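PDB 2F1L: 16S rRNA processing protein, which probably acts as an accessory factor in the late assembly of the 30S ribosomal subunit and is needed for efficient processing of 16S rRNA. Local coordinates for residues H73-A78 with T165-L170. Numbering follows the deposited sequence.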
ATOM      1  N   HIS A  73      -8.778 -13.023  -8.542  1.00 27.78           N
ATOM      2  CA  HIS A  73      -9.897 -12.455  -9.258  1.00 28.94           C
ATOM      3  C   HIS A  73      -9.951 -10.968  -8.864  1.00 30.03           C
ATOM      4  O   HIS A  73     -10.471 -10.609  -7.833  1.00 35.26           O
ATOM      5  CB  HIS A  73     -11.190 -13.163  -8.866  1.00 26.20           C
ATOM      6  CG  HIS A  73     -11.284 -14.578  -9.347  1.00 29.38           C
ATOM      7  ND1 HIS A  73     -11.587 -14.904 -10.659  1.00 29.60           N
ATOM      8  CD2 HIS A  73     -11.178 -15.757  -8.681  1.00 31.24           C
ATOM      9  CE1 HIS A  73     -11.640 -16.224 -10.785  1.00 26.72           C
ATOM     10  NE2 HIS A  73     -11.394 -16.768  -9.604  1.00 30.92           N
ATOM     11  N   GLY A  74      -9.355 -10.103  -9.660  1.00 31.05           N
ATOM     12  CA  GLY A  74      -9.224  -8.711  -9.286  1.00 29.95           C
ATOM     13  C   GLY A  74      -8.169  -8.619  -8.219  1.00 31.34           C
ATOM     14  O   GLY A  74      -7.010  -9.009  -8.447  1.00 31.34           O
ATOM     15  N   LYS A  75      -8.582  -8.178  -7.038  1.00 30.80           N
ATOM     16  CA  LYS A  75      -7.649  -8.061  -5.930  1.00 31.31           C
ATOM     17  C   LYS A  75      -7.979  -9.030  -4.798  1.00 32.36           C
ATOM     18  O   LYS A  75      -7.357  -8.990  -3.781  1.00 33.85           O
ATOM     19  CB  LYS A  75      -7.612  -6.628  -5.436  1.00 31.56           C
ATOM     20  CG  LYS A  75      -7.077  -5.623  -6.475  1.00 27.88           C
ATOM     21  CD  LYS A  75      -5.579  -5.684  -6.595  1.00 37.12           C
ATOM     22  CE  LYS A  75      -4.876  -4.888  -5.502  1.00 36.18           C
ATOM     23  NZ  LYS A  75      -5.244  -3.425  -5.601  1.00 28.35           N
ATOM     24  N   VAL A  76      -8.940  -9.922  -4.972  1.00 34.10           N
ATOM     25  CA  VAL A  76      -9.095 -11.027  -4.021  1.00 35.58           C
ATOM     26  C   VAL A  76      -8.640 -12.308  -4.651  1.00 36.57           C
ATOM     27  O   VAL A  76      -8.485 -12.372  -5.876  1.00 38.40           O
ATOM     28  CB  VAL A  76     -10.542 -11.262  -3.616  1.00 38.74           C
ATOM     29  CG1 VAL A  76     -11.096 -10.032  -2.858  1.00 39.32           C
ATOM     30  CG2 VAL A  76     -11.416 -11.611  -4.850  1.00 32.40           C
ATOM     31  N   LEU A  77      -8.479 -13.346  -3.834  1.00 32.63           N
ATOM     32  CA  LEU A  77      -8.063 -14.619  -4.338  1.00 34.12           C
ATOM     33  C   LEU A  77      -9.154 -15.658  -4.163  1.00 33.63           C
ATOM     34  O   LEU A  77      -9.946 -15.559  -3.230  1.00 35.72           O
ATOM     35  CB  LEU A  77      -6.857 -15.107  -3.581  1.00 34.68           C
ATOM     36  CG  LEU A  77      -5.510 -14.547  -4.003  1.00 39.54           C
ATOM     37  CD1 LEU A  77      -5.387 -13.134  -3.504  1.00 47.48           C
ATOM     38  CD2 LEU A  77      -4.373 -15.391  -3.389  1.00 41.26           C
ATOM     39  N   ALA A  78      -9.148 -16.671  -5.032  1.00 31.40           N
ATOM     40  CA  ALA A  78      -9.895 -17.923  -4.815  1.00 30.81           C
ATOM     41  C   ALA A  78      -8.903 -19.064  -4.626  1.00 31.43           C
ATOM     42  O   ALA A  78      -7.930 -19.209  -5.373  1.00 33.61           O
ATOM     43  CB  ALA A  78     -10.838 -18.226  -5.982  1.00 28.75           C
ATOM     44  N   THR A 165       4.189  -2.561  -2.548  1.00 35.93           N
ATOM     45  CA  THR A 165       3.270  -3.230  -1.624  1.00 34.57           C
ATOM     46  C   THR A 165       2.335  -4.096  -2.461  1.00 34.54           C
ATOM     47  O   THR A 165       2.202  -3.884  -3.667  1.00 36.61           O
ATOM     48  CB  THR A 165       2.366  -2.239  -0.912  1.00 33.48           C
ATOM     49  OG1 THR A 165       1.510  -1.593  -1.877  1.00 39.43           O
ATOM     50  CG2 THR A 165       3.178  -1.198  -0.194  1.00 30.49           C
ATOM     51  N   GLY A 166       1.652  -5.021  -1.809  1.00 34.15           N
ATOM     52  CA  GLY A 166       0.710  -5.924  -2.470  1.00 33.83           C
ATOM     53  C   GLY A 166      -0.576  -5.269  -2.962  1.00 34.22           C
ATOM     54  O   GLY A 166      -1.241  -5.812  -3.840  1.00 30.64           O
ATOM     55  N   GLN A 167      -0.951  -4.120  -2.397  1.00 32.45           N
ATOM     56  CA  GLN A 167      -2.061  -3.399  -2.944  1.00 32.31           C
ATOM     57  C   GLN A 167      -1.733  -2.969  -4.359  1.00 31.50           C
ATOM     58  O   GLN A 167      -2.657  -2.740  -5.195  1.00 32.08           O
ATOM     59  CB  GLN A 167      -2.388  -2.170  -2.076  1.00 37.80           C
ATOM     60  CG  GLN A 167      -3.653  -1.444  -2.516  1.00 30.43           C
ATOM     61  CD  GLN A 167      -4.108  -0.343  -1.577  1.00 32.40           C
ATOM     62  OE1 GLN A 167      -5.055   0.363  -1.900  1.00 39.89           O
ATOM     63  NE2 GLN A 167      -3.467  -0.198  -0.420  1.00 25.11           N
ATOM     64  N   CYS A 168      -0.423  -2.837  -4.614  1.00 29.88           N
ATOM     65  CA  CYS A 168       0.091  -2.382  -5.900  1.00 29.76           C
ATOM     66  C   CYS A 168       0.712  -3.492  -6.768  1.00 32.54           C
ATOM     67  O   CYS A 168       0.352  -3.677  -7.955  1.00 32.39           O
ATOM     68  CB  CYS A 168       1.129  -1.293  -5.696  1.00 28.74           C
ATOM     69  SG  CYS A 168       1.772  -0.688  -7.284  1.00 34.38           S
ATOM     70  N   VAL A 169       1.667  -4.214  -6.191  1.00 33.23           N
ATOM     71  CA  VAL A 169       2.391  -5.251  -6.946  1.00 33.73           C
ATOM     72  C   VAL A 169       1.604  -6.529  -6.858  1.00 29.84           C
ATOM     73  O   VAL A 169       1.490  -7.108  -5.787  1.00 31.06           O
ATOM     74  CB  VAL A 169       3.818  -5.491  -6.396  1.00 32.58           C
ATOM     75  CG1 VAL A 169       4.516  -6.635  -7.188  1.00 40.23           C
ATOM     76  CG2 VAL A 169       4.617  -4.231  -6.500  1.00 38.72           C
ATOM     77  N   LEU A 170       1.071  -6.993  -7.971  1.00 29.53           N
ATOM     78  CA  LEU A 170       0.245  -8.213  -7.923  1.00 30.36           C
ATOM     79  C   LEU A 170       1.056  -9.498  -8.150  1.00 28.71           C
ATOM     80  O   LEU A 170       0.776 -10.532  -7.528  1.00 24.19           O
ATOM     81  CB  LEU A 170      -0.874  -8.132  -8.970  1.00 31.23           C
ATOM     82  CG  LEU A 170      -1.714  -6.856  -8.925  1.00 34.21           C
ATOM     83  CD1 LEU A 170      -2.894  -6.981  -9.796  1.00 32.43           C
ATOM     84  CD2 LEU A 170      -2.148  -6.578  -7.502  1.00 41.11           C
TER
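K75 NZ donates a 2.7 Å hydrogen bond to the backbone oxygen Q167 O and also forms a salt bridge with D182 of the same chain. A bound glycerol, probably from the crystallisation liquor, is a further partner. At Q167 the C=O...N angle is 139°, and the nitrogen is tilted 15° from the carbonyl plane. The lysine chain bends at chi2, chi3 and chi4 rather than running straight, and this brings its end to the 165-170 segment. The aliphatic part meets L170 at about a right angle, with K75 CD 3.7 Å from L170 CD2. Q167 touches mainly through its backbone. Its NE2 hydrogen-bonds to an unidentified molecule, probably from the crystallisation liquor.

K75 sits in the type II' turn from H73 to V76, where G74 takes a positive phi of 74°. That hairpin joins strands 61-73 and 76-81 of the RimM N-terminal domain. The partner segment leads into strand 169-173 of the PRC barrel domain. F187 of the second subunit also packs on K75. Backbone bonds of V169 to L45 and L170 to D46 also join the domains. Within these two segments the polar link is K75, held by a backbone carbonyl and a carboxylate, and D182 probably offsets its positive charge.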